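Local coordinates for acetylene hydratase (Pelobacter acetylenicus, PDB 2E7Z), which catalyses the hydration of acetylene to acetaldehyde, using a tungsten-bis(molybdopterin guanine dinucleotide) cofactor and a [4Fe-4S] cluster, at residues Gly67-Gly71 with Leu430-Val436; Tyr380-Met384 with Trp469-Pro473; Trp80-Leu84 with Lys489-Phe494. All coordinates share one frame; numbering follows the deposited sequence.

Contact 1. Residues Gly67-Gly71 with Leu430-Val436; sequences GSKRG and LMNQDLV
Gln433 O is gripped twice from the side of Arg70: directly by NH2 of that arginine, at 3.0 Å, and by a water that donates to it. The direct bond bends to 148° at the hydrogen, and the donor stands above the plane of the Gln433 carbonyl instead of lying in it. The water accepts from Arg70 NE at 2.9 Å and also donates to Met431 O, which closes a small polar bridge between the arginine and the turn. That turn links helix 423-431 to strand 435-440 and, with strand 408-412, belongs to a beta-alpha-beta unit of the mixed sheet; Gly67-Gly71 lies in the loop joining strands 63-65 and 75-77 at one end of the same sheet. Arg70 leaves its backbone with CG anti to N (chi1 -178°) and then bends at chi3, which swings the guanidinium into the turn and sets CD 3.2 Å from Leu430 O. Val436 CG2 sits over one face of the guanidinium, 3.5 Å from NH1. NH1 itself is taken by Leu449 O and by a salt bridge to Asp451, whose OD2 also accepts from Val436 N. With an alanine here, Asp451 would probably lose this salt-bridge partner and the water its NE donor. Met431 runs antiparallel to the Arg70 side chain, its SD 3.9 Å from Arg70 CG, while its CE touches the backbone carbonyl at Arg70 O.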
ATOM      1  N   GLY A  67       9.642  -0.027  32.234  1.00 14.02           N
ATOM      2  CA  GLY A  67       8.428  -0.226  33.027  1.00 14.64           C
ATOM      3  C   GLY A  67       8.260  -1.696  33.370  1.00 14.36           C
ATOM      4  O   GLY A  67       9.085  -2.550  32.994  1.00 16.05           O
ATOM      5  N   SER A  68       7.173  -1.998  34.075  1.00 14.30           N
ATOM      6  CA  SER A  68       6.901  -3.360  34.500  1.00 14.10           C
ATOM      7  C   SER A  68       5.738  -3.977  33.710  1.00 14.06           C
ATOM      8  O   SER A  68       5.370  -5.132  33.945  1.00 14.88           O
ATOM      9  CB  SER A  68       6.584  -3.412  35.993  1.00 15.47           C
ATOM     10  OG  SER A  68       5.502  -2.563  36.273  1.00 16.02           O
ATOM     11  N   LYS A  69       5.138  -3.210  32.802  1.00 12.90           N
ATOM     12  CA  LYS A  69       4.057  -3.738  31.955  1.00 12.63           C
ATOM     13  C   LYS A  69       4.182  -3.156  30.551  1.00 11.38           C
ATOM     14  O   LYS A  69       4.455  -1.967  30.391  1.00 12.03           O
ATOM     15  CB  LYS A  69       2.678  -3.431  32.560  1.00 13.50           C
ATOM     16  CG  LYS A  69       1.516  -4.165  31.843  1.00 14.54           C
ATOM     17  CD  LYS A  69       0.192  -3.874  32.512  1.00 18.23           C
ATOM     18  CE  LYS A  69      -0.964  -4.545  31.778  1.00 18.41           C
ATOM     19  NZ  LYS A  69      -2.239  -4.327  32.536  1.00 24.06           N
ATOM     20  N   ARG A  70       3.954  -3.974  29.520  1.00 11.01           N
ATOM     21  CA  ARG A  70       4.006  -3.449  28.172  1.00  9.98           C
ATOM     22  C   ARG A  70       2.962  -2.345  28.023  1.00  9.82           C
ATOM     23  O   ARG A  70       1.830  -2.506  28.485  1.00 10.18           O
ATOM     24  CB  ARG A  70       3.757  -4.570  27.155  1.00  9.88           C
ATOM     25  CG  ARG A  70       3.859  -4.072  25.740  1.00  8.88           C
ATOM     26  CD  ARG A  70       3.787  -5.200  24.714  1.00  9.67           C
ATOM     27  NE  ARG A  70       4.749  -6.267  24.989  1.00  9.25           N
ATOM     28  CZ  ARG A  70       6.061  -6.186  24.774  1.00  9.39           C
ATOM     29  NH1 ARG A  70       6.601  -5.072  24.290  1.00  9.27           N
ATOM     30  NH2 ARG A  70       6.841  -7.265  24.998  1.00  9.50           N
ATOM     31  N   GLY A  71       3.356  -1.256  27.366  1.00  9.65           N
ATOM     32  CA  GLY A  71       2.515  -0.042  27.245  1.00 10.13           C
ATOM     33  C   GLY A  71       2.705   1.014  28.310  1.00 11.28           C
ATOM     34  O   GLY A  71       2.230   2.117  28.132  1.00 11.27           O
ATOM     35  N   LEU A 430      -0.032  -7.511  20.178  1.00  6.45           N
ATOM     36  CA  LEU A 430       1.154  -6.821  20.705  1.00  6.92           C
ATOM     37  C   LEU A 430       1.321  -7.047  22.219  1.00  7.33           C
ATOM     38  O   LEU A 430       2.431  -7.303  22.694  1.00  7.64           O
ATOM     39  CB  LEU A 430       1.084  -5.312  20.367  1.00  7.13           C
ATOM     40  CG  LEU A 430       1.288  -5.067  18.859  1.00  8.95           C
ATOM     41  CD1 LEU A 430       0.878  -3.600  18.556  1.00  9.74           C
ATOM     42  CD2 LEU A 430       2.736  -5.314  18.459  1.00 10.18           C
ATOM     43  N   MET A 431       0.225  -7.009  22.969  1.00  7.36           N
ATOM     44  CA  MET A 431       0.295  -7.222  24.422  1.00  7.58           C
ATOM     45  C   MET A 431       0.702  -8.660  24.794  1.00  8.48           C
ATOM     46  O   MET A 431       1.105  -8.901  25.928  1.00  8.80           O
ATOM     47  CB  MET A 431      -1.033  -6.837  25.101  1.00  8.38           C
ATOM     48  CG  MET A 431      -1.306  -5.335  25.095  1.00  9.02           C
ATOM     49  SD  MET A 431      -0.059  -4.436  26.039  1.00 10.03           S
ATOM     50  CE  MET A 431      -0.314  -5.093  27.696  1.00 11.52           C
ATOM     51  N   ASN A 432       0.629  -9.599  23.854  1.00  7.94           N
ATOM     52  CA  ASN A 432       1.042 -10.981  24.139  1.00  7.56           C
ATOM     53  C   ASN A 432       2.463 -11.292  23.665  1.00  7.36           C
ATOM     54  O   ASN A 432       2.888 -12.432  23.747  1.00  9.10           O
ATOM     55  CB  ASN A 432       0.039 -11.949  23.505  1.00  7.65           C
ATOM     56  CG  ASN A 432       0.106 -13.344  24.093  1.00  8.67           C
ATOM     57  OD1 ASN A 432      -0.063 -14.337  23.372  1.00 12.20           O
ATOM     58  ND2 ASN A 432       0.294 -13.441  25.372  1.00  8.19           N
ATOM     59  N   GLN A 433       3.188 -10.274  23.205  1.00  6.94           N
ATOM     60  CA  GLN A 433       4.574 -10.439  22.746  1.00  7.78           C
ATOM     61  C   GLN A 433       5.564 -10.477  23.884  1.00  8.49           C
ATOM     62  O   GLN A 433       5.357  -9.836  24.901  1.00  8.67           O
ATOM     63  CB  GLN A 433       4.968  -9.321  21.761  1.00  7.92           C
ATOM     64  CG  GLN A 433       4.132  -9.283  20.484  1.00  6.95           C
ATOM     65  CD  GLN A 433       4.135 -10.653  19.822  1.00  7.65           C
ATOM     66  OE1 GLN A 433       5.109 -11.025  19.185  1.00  7.54           O
ATOM     67  NE2 GLN A 433       3.057 -11.419  19.999  1.00  7.25           N
ATOM     68  N   ASP A 434       6.631 -11.253  23.684  1.00  8.11           N
ATOM     69  CA  ASP A 434       7.772 -11.244  24.607  1.00  9.02           C
ATOM     70  C   ASP A 434       8.812 -10.191  24.199  1.00  8.66           C
ATOM     71  O   ASP A 434       9.547  -9.694  25.046  1.00 10.60           O
ATOM     72  CB  ASP A 434       8.424 -12.627  24.636  1.00  9.87           C
ATOM     73  CG  ASP A 434       7.562 -13.660  25.300  1.00 13.13           C
ATOM     74  OD1 ASP A 434       6.759 -13.300  26.187  1.00 17.60           O
ATOM     75  OD2 ASP A 434       7.705 -14.837  24.940  1.00 17.26           O
ATOM     76  N   LEU A 435       8.835  -9.804  22.922  1.00  8.05           N
ATOM     77  CA  LEU A 435       9.763  -8.791  22.420  1.00  7.58           C
ATOM     78  C   LEU A 435       9.115  -7.996  21.318  1.00  7.86           C
ATOM     79  O   LEU A 435       8.657  -8.582  20.343  1.00  7.89           O
ATOM     80  CB  LEU A 435      11.045  -9.435  21.873  1.00  8.37           C
ATOM     81  CG  LEU A 435      12.067  -8.508  21.196  1.00  9.26           C
ATOM     82  CD1 LEU A 435      12.673  -7.505  22.184  1.00 10.74           C
ATOM     83  CD2 LEU A 435      13.192  -9.312  20.591  1.00 10.42           C
ATOM     84  N   VAL A 436       9.090  -6.673  21.467  1.00  6.59           N
ATOM     85  CA  VAL A 436       8.618  -5.777  20.408  1.00  7.17           C
ATOM     86  C   VAL A 436       9.681  -4.724  20.178  1.00  7.21           C
ATOM     87  O   VAL A 436      10.159  -4.085  21.142  1.00  7.03           O
ATOM     88  CB  VAL A 436       7.276  -5.113  20.766  1.00  7.09           C
ATOM     89  CG1 VAL A 436       6.826  -4.055  19.740  1.00  7.32           C
ATOM     90  CG2 VAL A 436       6.221  -6.174  20.999  1.00  8.30           C
TER
HETATM   91  O   HOH W   1       3.644  -8.252  26.819  1.00 15.00           O

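Contact 2. Residues Tyr380-Met384 with Trp469-Pro473; sequences YFHNM and WEGIP
Glu470 O takes two hydrogen bonds from the neighbouring loop, one from the side chain of Asn383 and one from the backbone of Met384. Asn383 ND2 comes in at 3.0 Å, in the carbonyl plane and on a lone pair, and the oxygen lies almost in the plane of the amide. Met384 N, at 2.9 Å, is tilted somewhat from the carbonyl plane, while Asn383 CA adds a C-H...O contact to the same oxygen. The other end of the amide is also engaged, since Asn383 OD1 accepts from Tyr153 N. A water joins the two loops: it accepts from Glu470 N, donates to Met384 O at 2.8 Å, and bonds to His382 ND1 in the plane of the imidazole. The Glu470 carboxylate turns elsewhere, to Ser335 OG and Ile334 N. Glu470 CB packs 3.3 Å from the carbonyl oxygen O of His382, the central residue of an inverse gamma turn. Met384, with chi2 and chi3 both bent, lays CE against Trp469 CB at 3.6 Å and against Ile472 CG1 at 3.9 Å. Trp469 in turn touches the active-site residue Asp10. With Glu470 O and N, Met384 N and O, and both ends of the Asn383 amide all paired, directly or through the water, the bonding is likely to hold in place the backbone next to Trp469, whose side chain lies about 6 Å from the tungsten.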
ATOM      1  N   TYR A 380      11.887 -16.422  -7.290  1.00 12.95           N
ATOM      2  CA  TYR A 380      11.044 -15.749  -6.313  1.00 12.60           C
ATOM      3  C   TYR A 380      11.058 -14.251  -6.618  1.00 12.86           C
ATOM      4  O   TYR A 380      11.875 -13.511  -6.078  1.00 13.59           O
ATOM      5  CB  TYR A 380      11.548 -16.004  -4.883  1.00 13.42           C
ATOM      6  CG  TYR A 380      11.428 -17.448  -4.475  1.00 12.65           C
ATOM      7  CD1 TYR A 380      10.214 -17.961  -4.027  1.00 13.29           C
ATOM      8  CD2 TYR A 380      12.527 -18.309  -4.557  1.00 15.58           C
ATOM      9  CE1 TYR A 380      10.096 -19.263  -3.623  1.00 14.20           C
ATOM     10  CE2 TYR A 380      12.410 -19.647  -4.180  1.00 15.67           C
ATOM     11  CZ  TYR A 380      11.182 -20.107  -3.717  1.00 15.36           C
ATOM     12  OH  TYR A 380      11.003 -21.392  -3.292  1.00 18.01           O
ATOM     13  N   PHE A 381      10.150 -13.804  -7.477  1.00 11.63           N
ATOM     14  CA  PHE A 381      10.120 -12.442  -7.974  1.00 11.57           C
ATOM     15  C   PHE A 381       9.311 -11.693  -6.945  1.00 10.87           C
ATOM     16  O   PHE A 381       8.102 -11.831  -6.857  1.00 10.87           O
ATOM     17  CB  PHE A 381       9.465 -12.442  -9.363  1.00 11.40           C
ATOM     18  CG  PHE A 381       9.192 -11.084  -9.948  1.00 12.56           C
ATOM     19  CD1 PHE A 381       9.906  -9.951  -9.586  1.00 12.90           C
ATOM     20  CD2 PHE A 381       8.218 -10.957 -10.947  1.00 12.89           C
ATOM     21  CE1 PHE A 381       9.616  -8.718 -10.168  1.00 12.82           C
ATOM     22  CE2 PHE A 381       7.938  -9.730 -11.546  1.00 14.12           C
ATOM     23  CZ  PHE A 381       8.646  -8.606 -11.163  1.00 13.43           C
ATOM     24  N   HIS A 382      10.010 -10.903  -6.127  1.00 10.39           N
ATOM     25  CA  HIS A 382       9.385 -10.115  -5.054  1.00  9.69           C
ATOM     26  C   HIS A 382       8.830  -8.865  -5.718  1.00  9.57           C
ATOM     27  O   HIS A 382       9.429  -7.795  -5.644  1.00  9.82           O
ATOM     28  CB  HIS A 382      10.421  -9.768  -3.991  1.00 10.19           C
ATOM     29  CG  HIS A 382       9.844  -9.075  -2.806  1.00  9.65           C
ATOM     30  ND1 HIS A 382       9.799  -7.700  -2.710  1.00  8.41           N
ATOM     31  CD2 HIS A 382       9.296  -9.561  -1.668  1.00  8.43           C
ATOM     32  CE1 HIS A 382       9.274  -7.372  -1.538  1.00  8.61           C
ATOM     33  NE2 HIS A 382       8.946  -8.481  -0.894  1.00  8.75           N
ATOM     34  N   ASN A 383       7.681  -9.013  -6.375  1.00  9.31           N
ATOM     35  CA  ASN A 383       7.102  -7.917  -7.143  1.00  9.85           C
ATOM     36  C   ASN A 383       6.305  -6.979  -6.247  1.00  9.51           C
ATOM     37  O   ASN A 383       5.204  -7.315  -5.778  1.00  9.87           O
ATOM     38  CB  ASN A 383       6.257  -8.561  -8.243  1.00 10.33           C
ATOM     39  CG  ASN A 383       5.779  -7.587  -9.343  1.00 11.54           C
ATOM     40  OD1 ASN A 383       4.871  -7.948 -10.087  1.00 13.80           O
ATOM     41  ND2 ASN A 383       6.364  -6.399  -9.463  1.00 11.16           N
ATOM     42  N   MET A 384       6.895  -5.799  -6.009  1.00  9.00           N
ATOM     43  CA  MET A 384       6.370  -4.725  -5.130  1.00  9.33           C
ATOM     44  C   MET A 384       6.464  -5.150  -3.668  1.00  9.06           C
ATOM     45  O   MET A 384       7.373  -4.693  -2.966  1.00  8.44           O
ATOM     46  CB  MET A 384       4.939  -4.283  -5.542  1.00  9.96           C
ATOM     47  CG  MET A 384       4.729  -4.044  -7.062  1.00 10.76           C
ATOM     48  SD  MET A 384       5.942  -2.941  -7.842  1.00 11.31           S
ATOM     49  CE  MET A 384       5.210  -1.339  -7.410  1.00 13.70           C
ATOM     50  N   TRP A 469      10.476  -0.700  -4.819  1.00  8.35           N
ATOM     51  CA  TRP A 469       9.439  -1.683  -5.086  1.00  8.92           C
ATOM     52  C   TRP A 469       9.883  -2.359  -6.369  1.00  8.69           C
ATOM     53  O   TRP A 469       9.894  -1.738  -7.441  1.00  9.26           O
ATOM     54  CB  TRP A 469       8.080  -1.011  -5.283  1.00  9.42           C
ATOM     55  CG  TRP A 469       7.367  -0.610  -4.001  1.00  8.42           C
ATOM     56  CD1 TRP A 469       7.546  -1.128  -2.753  1.00  8.45           C
ATOM     57  CD2 TRP A 469       6.323   0.363  -3.889  1.00  8.95           C
ATOM     58  NE1 TRP A 469       6.675  -0.535  -1.867  1.00  9.52           N
ATOM     59  CE2 TRP A 469       5.922   0.392  -2.539  1.00  8.91           C
ATOM     60  CE3 TRP A 469       5.707   1.236  -4.798  1.00 11.20           C
ATOM     61  CZ2 TRP A 469       4.932   1.250  -2.078  1.00 10.07           C
ATOM     62  CZ3 TRP A 469       4.728   2.087  -4.330  1.00 10.89           C
ATOM     63  CH2 TRP A 469       4.344   2.086  -2.994  1.00 11.63           C
ATOM     64  N   GLU A 470      10.289  -3.616  -6.242  1.00  8.31           N
ATOM     65  CA  GLU A 470      10.859  -4.321  -7.385  1.00  9.13           C
ATOM     66  C   GLU A 470       9.787  -4.619  -8.399  1.00  9.06           C
ATOM     67  O   GLU A 470       8.778  -5.277  -8.097  1.00  9.90           O
ATOM     68  CB  GLU A 470      11.579  -5.572  -6.907  1.00  8.96           C
ATOM     69  CG  GLU A 470      12.229  -6.366  -8.044  1.00  9.98           C
ATOM     70  CD  GLU A 470      13.653  -6.830  -7.740  1.00  9.47           C
ATOM     71  OE1 GLU A 470      14.575  -5.990  -7.780  1.00 10.27           O
ATOM     72  OE2 GLU A 470      13.869  -8.041  -7.494  1.00  9.84           O
ATOM     73  N   GLY A 471      10.006  -4.108  -9.603  1.00  9.12           N
ATOM     74  CA  GLY A 471       8.971  -4.140 -10.646  1.00 10.02           C
ATOM     75  C   GLY A 471       8.937  -2.792 -11.344  1.00 10.12           C
ATOM     76  O   GLY A 471       8.808  -2.714 -12.564  1.00 10.50           O
ATOM     77  N   ILE A 472       9.111  -1.711 -10.593  1.00 10.28           N
ATOM     78  CA  ILE A 472       9.087  -0.390 -11.215  1.00 10.52           C
ATOM     79  C   ILE A 472      10.227  -0.325 -12.239  1.00 10.59           C
ATOM     80  O   ILE A 472      11.360  -0.619 -11.900  1.00 11.03           O
ATOM     81  CB  ILE A 472       9.253   0.726 -10.174  1.00 10.24           C
ATOM     82  CG1 ILE A 472       8.149   0.659  -9.119  1.00 11.18           C
ATOM     83  CG2 ILE A 472       9.237   2.110 -10.860  1.00 10.31           C
ATOM     84  CD1 ILE A 472       8.325   1.684  -7.981  1.00 12.64           C
ATOM     85  N   PRO A 473       9.911  -0.001 -13.507  1.00 12.10           N
ATOM     86  CA  PRO A 473      10.913  -0.082 -14.565  1.00 12.33           C
ATOM     87  C   PRO A 473      11.844   1.142 -14.700  1.00 12.40           C
ATOM     88  O   PRO A 473      12.321   1.425 -15.798  1.00 13.40           O
ATOM     89  CB  PRO A 473      10.056  -0.244 -15.824  1.00 13.36           C
ATOM     90  CG  PRO A 473       8.820   0.497 -15.519  1.00 14.18           C
ATOM     91  CD  PRO A 473       8.572   0.332 -14.041  1.00 12.45           C
TER
HETATM   92  O   HOH W   2      10.040  -4.935  -3.694  1.00  9.27           O

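Contact 3. Residues Trp80-Leu84 with Lys489-Phe494; sequences WDQAL and KDEYYF
Lys489 lays its aliphatic chain over one face of the Trp80 indole. Its CB rests at the benzene end, 3.6 Å from Trp80 CZ2. CG, set anti to the carbonyl carbon (chi1 -58°), makes the closest approach at 3.2 Å from Trp80 NE1, and its position 3.6 Å from the centroid of the five-membered ring makes a CH-pi contact. A bend at chi2 (-73°) then carries CD over the centre of the Tyr493 ring, so that the lysine sits in the corner between two perpendicular rings. CE stays above the indole plane, 3.9 Å from Trp80 CD1, and NZ ends in a long, weak ion pair with Glu487. Glu487 O accepts from Trp80 NE1 and so fixes the turn of the indole. On the face that carries the lysine, Tyr493 also points its edge at the six-membered ring of Trp80 in a T-shaped stack, with centroids 5.4 Å apart and planes at 89°. Deeper in, Phe494 CB approaches Trp80 CZ3, and Leu84 CD2 meets Phe494 CD1 at 4.0 Å. Asp490 is the N-cap of helix 491-501, its OD1 accepting from Tyr493 N at 2.9 Å. Trp80 and Phe494 both reach Leu454 as well: the start of helix 80-98 and the capped start of helix 491-501 thus pack together on strand 452-455, as layers of helices do on the sheet of an alpha/beta domain.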
ATOM      1  N   TRP A  80      22.907   2.194  20.937  1.00 12.02           N
ATOM      2  CA  TRP A  80      22.614   1.192  19.888  1.00 11.70           C
ATOM      3  C   TRP A  80      23.240  -0.172  20.219  1.00 12.55           C
ATOM      4  O   TRP A  80      22.612  -1.214  20.081  1.00 11.61           O
ATOM      5  CB  TRP A  80      23.121   1.675  18.533  1.00 11.29           C
ATOM      6  CG  TRP A  80      22.135   2.513  17.792  1.00 10.46           C
ATOM      7  CD1 TRP A  80      22.044   3.881  17.801  1.00 11.00           C
ATOM      8  CD2 TRP A  80      21.055   2.036  16.970  1.00 10.36           C
ATOM      9  NE1 TRP A  80      20.974   4.286  16.998  1.00 11.73           N
ATOM     10  CE2 TRP A  80      20.361   3.169  16.482  1.00  9.67           C
ATOM     11  CE3 TRP A  80      20.626   0.768  16.587  1.00 10.17           C
ATOM     12  CZ2 TRP A  80      19.276   3.067  15.614  1.00 10.28           C
ATOM     13  CZ3 TRP A  80      19.524   0.665  15.715  1.00 11.15           C
ATOM     14  CH2 TRP A  80      18.871   1.801  15.244  1.00  9.42           C
ATOM     15  N   ASP A  81      24.494  -0.145  20.685  1.00 13.04           N
ATOM     16  CA  ASP A  81      25.205  -1.377  20.964  1.00 14.90           C
ATOM     17  C   ASP A  81      24.480  -2.216  22.030  1.00 13.73           C
ATOM     18  O   ASP A  81      24.297  -3.432  21.867  1.00 14.28           O
ATOM     19  CB  ASP A  81      26.644  -1.037  21.422  1.00 15.95           C
ATOM     20  CG  ASP A  81      27.531  -2.264  21.585  1.00 21.58           C
ATOM     21  OD1 ASP A  81      27.635  -3.044  20.617  1.00 29.41           O
ATOM     22  OD2 ASP A  81      28.151  -2.434  22.673  1.00 29.00           O
ATOM     23  N   GLN A  82      24.067  -1.559  23.121  1.00 13.99           N
ATOM     24  CA  GLN A  82      23.380  -2.266  24.187  1.00 13.66           C
ATOM     25  C   GLN A  82      21.979  -2.713  23.754  1.00 13.64           C
ATOM     26  O   GLN A  82      21.554  -3.836  24.052  1.00 13.85           O
ATOM     27  CB  GLN A  82      23.304  -1.425  25.451  1.00 15.30           C
ATOM     28  CG  GLN A  82      22.742  -2.197  26.638  1.00 16.62           C
ATOM     29  CD  GLN A  82      23.655  -3.341  27.113  1.00 21.98           C
ATOM     30  OE1 GLN A  82      24.874  -3.336  26.891  1.00 25.22           O
ATOM     31  NE2 GLN A  82      23.062  -4.316  27.792  1.00 25.11           N
ATOM     32  N   ALA A  83      21.273  -1.839  23.031  1.00 12.96           N
ATOM     33  CA  ALA A  83      19.948  -2.205  22.526  1.00 12.69           C
ATOM     34  C   ALA A  83      20.034  -3.437  21.643  1.00 11.81           C
ATOM     35  O   ALA A  83      19.277  -4.362  21.822  1.00 11.56           O
ATOM     36  CB  ALA A  83      19.327  -1.041  21.748  1.00 12.37           C
ATOM     37  N   LEU A  84      20.995  -3.452  20.730  1.00 11.73           N
ATOM     38  CA  LEU A  84      21.145  -4.573  19.817  1.00 12.19           C
ATOM     39  C   LEU A  84      21.559  -5.845  20.567  1.00 11.63           C
ATOM     40  O   LEU A  84      21.089  -6.937  20.246  1.00 11.48           O
ATOM     41  CB  LEU A  84      22.160  -4.211  18.734  1.00 12.39           C
ATOM     42  CG  LEU A  84      21.729  -3.120  17.749  1.00 15.86           C
ATOM     43  CD1 LEU A  84      22.956  -2.334  17.251  1.00 19.17           C
ATOM     44  CD2 LEU A  84      20.967  -3.729  16.615  1.00 17.60           C
ATOM     45  N   LYS A 489      19.860   6.122  12.796  1.00  9.25           N
ATOM     46  CA  LYS A 489      20.652   5.255  11.953  1.00  9.40           C
ATOM     47  C   LYS A 489      19.774   4.717  10.842  1.00  8.53           C
ATOM     48  O   LYS A 489      18.557   4.750  10.921  1.00  8.38           O
ATOM     49  CB  LYS A 489      21.222   4.058  12.746  1.00 10.35           C
ATOM     50  CG  LYS A 489      22.090   4.371  13.948  1.00 13.67           C
ATOM     51  CD  LYS A 489      23.438   4.884  13.579  1.00 17.35           C
ATOM     52  CE  LYS A 489      24.258   5.186  14.846  1.00 20.01           C
ATOM     53  NZ  LYS A 489      25.430   6.024  14.512  1.00 24.83           N
ATOM     54  N   ASP A 490      20.438   4.172   9.840  1.00  7.80           N
ATOM     55  CA  ASP A 490      19.729   3.601   8.707  1.00  7.45           C
ATOM     56  C   ASP A 490      19.225   2.171   8.922  1.00  7.23           C
ATOM     57  O   ASP A 490      19.687   1.471   9.827  1.00  7.67           O
ATOM     58  CB  ASP A 490      20.589   3.717   7.457  1.00  8.28           C
ATOM     59  CG  ASP A 490      21.704   2.731   7.414  1.00  9.56           C
ATOM     60  OD1 ASP A 490      21.418   1.584   7.042  1.00  9.48           O
ATOM     61  OD2 ASP A 490      22.864   3.091   7.695  1.00 10.51           O
ATOM     62  N   GLU A 491      18.288   1.733   8.071  1.00  7.47           N
ATOM     63  CA  GLU A 491      17.639   0.459   8.304  1.00  8.23           C
ATOM     64  C   GLU A 491      18.621  -0.687   8.161  1.00  7.28           C
ATOM     65  O   GLU A 491      18.495  -1.695   8.865  1.00  7.54           O
ATOM     66  CB  GLU A 491      16.496   0.298   7.304  1.00  7.49           C
ATOM     67  CG  GLU A 491      15.549  -0.835   7.639  1.00  7.65           C
ATOM     68  CD  GLU A 491      14.496  -1.021   6.551  1.00  7.01           C
ATOM     69  OE1 GLU A 491      14.615  -0.332   5.495  1.00  7.44           O
ATOM     70  OE2 GLU A 491      13.571  -1.852   6.726  1.00  8.18           O
ATOM     71  N   TYR A 492      19.590  -0.544   7.252  1.00  7.05           N
ATOM     72  CA  TYR A 492      20.578  -1.613   7.092  1.00  7.96           C
ATOM     73  C   TYR A 492      21.511  -1.729   8.275  1.00  7.78           C
ATOM     74  O   TYR A 492      21.882  -2.847   8.646  1.00  8.29           O
ATOM     75  CB  TYR A 492      21.370  -1.450   5.790  1.00  8.07           C
ATOM     76  CG  TYR A 492      22.384  -2.582   5.617  1.00  7.65           C
ATOM     77  CD1 TYR A 492      21.973  -3.919   5.572  1.00  8.32           C
ATOM     78  CD2 TYR A 492      23.755  -2.323   5.570  1.00  8.00           C
ATOM     79  CE1 TYR A 492      22.901  -4.967   5.458  1.00  7.87           C
ATOM     80  CE2 TYR A 492      24.677  -3.372   5.435  1.00  8.26           C
ATOM     81  CZ  TYR A 492      24.247  -4.669   5.398  1.00  9.07           C
ATOM     82  OH  TYR A 492      25.172  -5.672   5.303  1.00  9.25           O
ATOM     83  N   TYR A 493      21.856  -0.588   8.885  1.00  8.28           N
ATOM     84  CA  TYR A 493      22.636  -0.635  10.114  1.00  9.08           C
ATOM     85  C   TYR A 493      21.959  -1.556  11.139  1.00  9.18           C
ATOM     86  O   TYR A 493      22.594  -2.457  11.679  1.00  9.31           O
ATOM     87  CB  TYR A 493      22.820   0.764  10.675  1.00  9.84           C
ATOM     88  CG  TYR A 493      23.580   0.787  11.955  1.00 11.38           C
ATOM     89  CD1 TYR A 493      24.978   0.800  11.959  1.00 12.43           C
ATOM     90  CD2 TYR A 493      22.913   0.776  13.182  1.00 11.95           C
ATOM     91  CE1 TYR A 493      25.682   0.821  13.161  1.00 14.71           C
ATOM     92  CE2 TYR A 493      23.612   0.757  14.373  1.00 14.58           C
ATOM     93  CZ  TYR A 493      24.994   0.776  14.340  1.00 14.96           C
ATOM     94  OH  TYR A 493      25.713   0.807  15.509  1.00 18.64           O
ATOM     95  N   PHE A 494      20.678  -1.321  11.414  1.00  8.77           N
ATOM     96  CA  PHE A 494      19.925  -2.159  12.337  1.00  8.62           C
ATOM     97  C   PHE A 494      19.976  -3.627  11.896  1.00  8.24           C
ATOM     98  O   PHE A 494      20.301  -4.500  12.703  1.00  8.69           O
ATOM     99  CB  PHE A 494      18.453  -1.671  12.429  1.00  9.66           C
ATOM    100  CG  PHE A 494      17.531  -2.647  13.118  1.00 10.51           C
ATOM    101  CD1 PHE A 494      17.743  -3.034  14.426  1.00 10.92           C
ATOM    102  CD2 PHE A 494      16.477  -3.250  12.427  1.00 15.18           C
ATOM    103  CE1 PHE A 494      16.910  -3.942  15.071  1.00 12.20           C
ATOM    104  CE2 PHE A 494      15.630  -4.172  13.077  1.00 17.67           C
ATOM    105  CZ  PHE A 494      15.854  -4.503  14.408  1.00 15.29           C
TER

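Overall arrangement
All three contacts lie within the molybdopterin oxidoreductase region of the chain, contact 2 deeper than contacts 1 and 3. Contact 2 is the one at the catalytic centre: the Trp469 side chain is about 4 Å from that of Asp10 and about 6 Å from the tungsten. Contact 3 is more peripheral, with the Trp80 side chain about 9 Å from a molybdopterin guanine dinucleotide and about 4 Å from the side chain of Tyr439, a cofactor-binding residue. The helix that begins in contact 3 is touched farther along by Asp434 and Leu435 of contact 1; the centres of these two contacts are 21 Å apart and their nearest atoms about 7 Å. Contact 1 is farthest from contact 2, at 35 Å between centres.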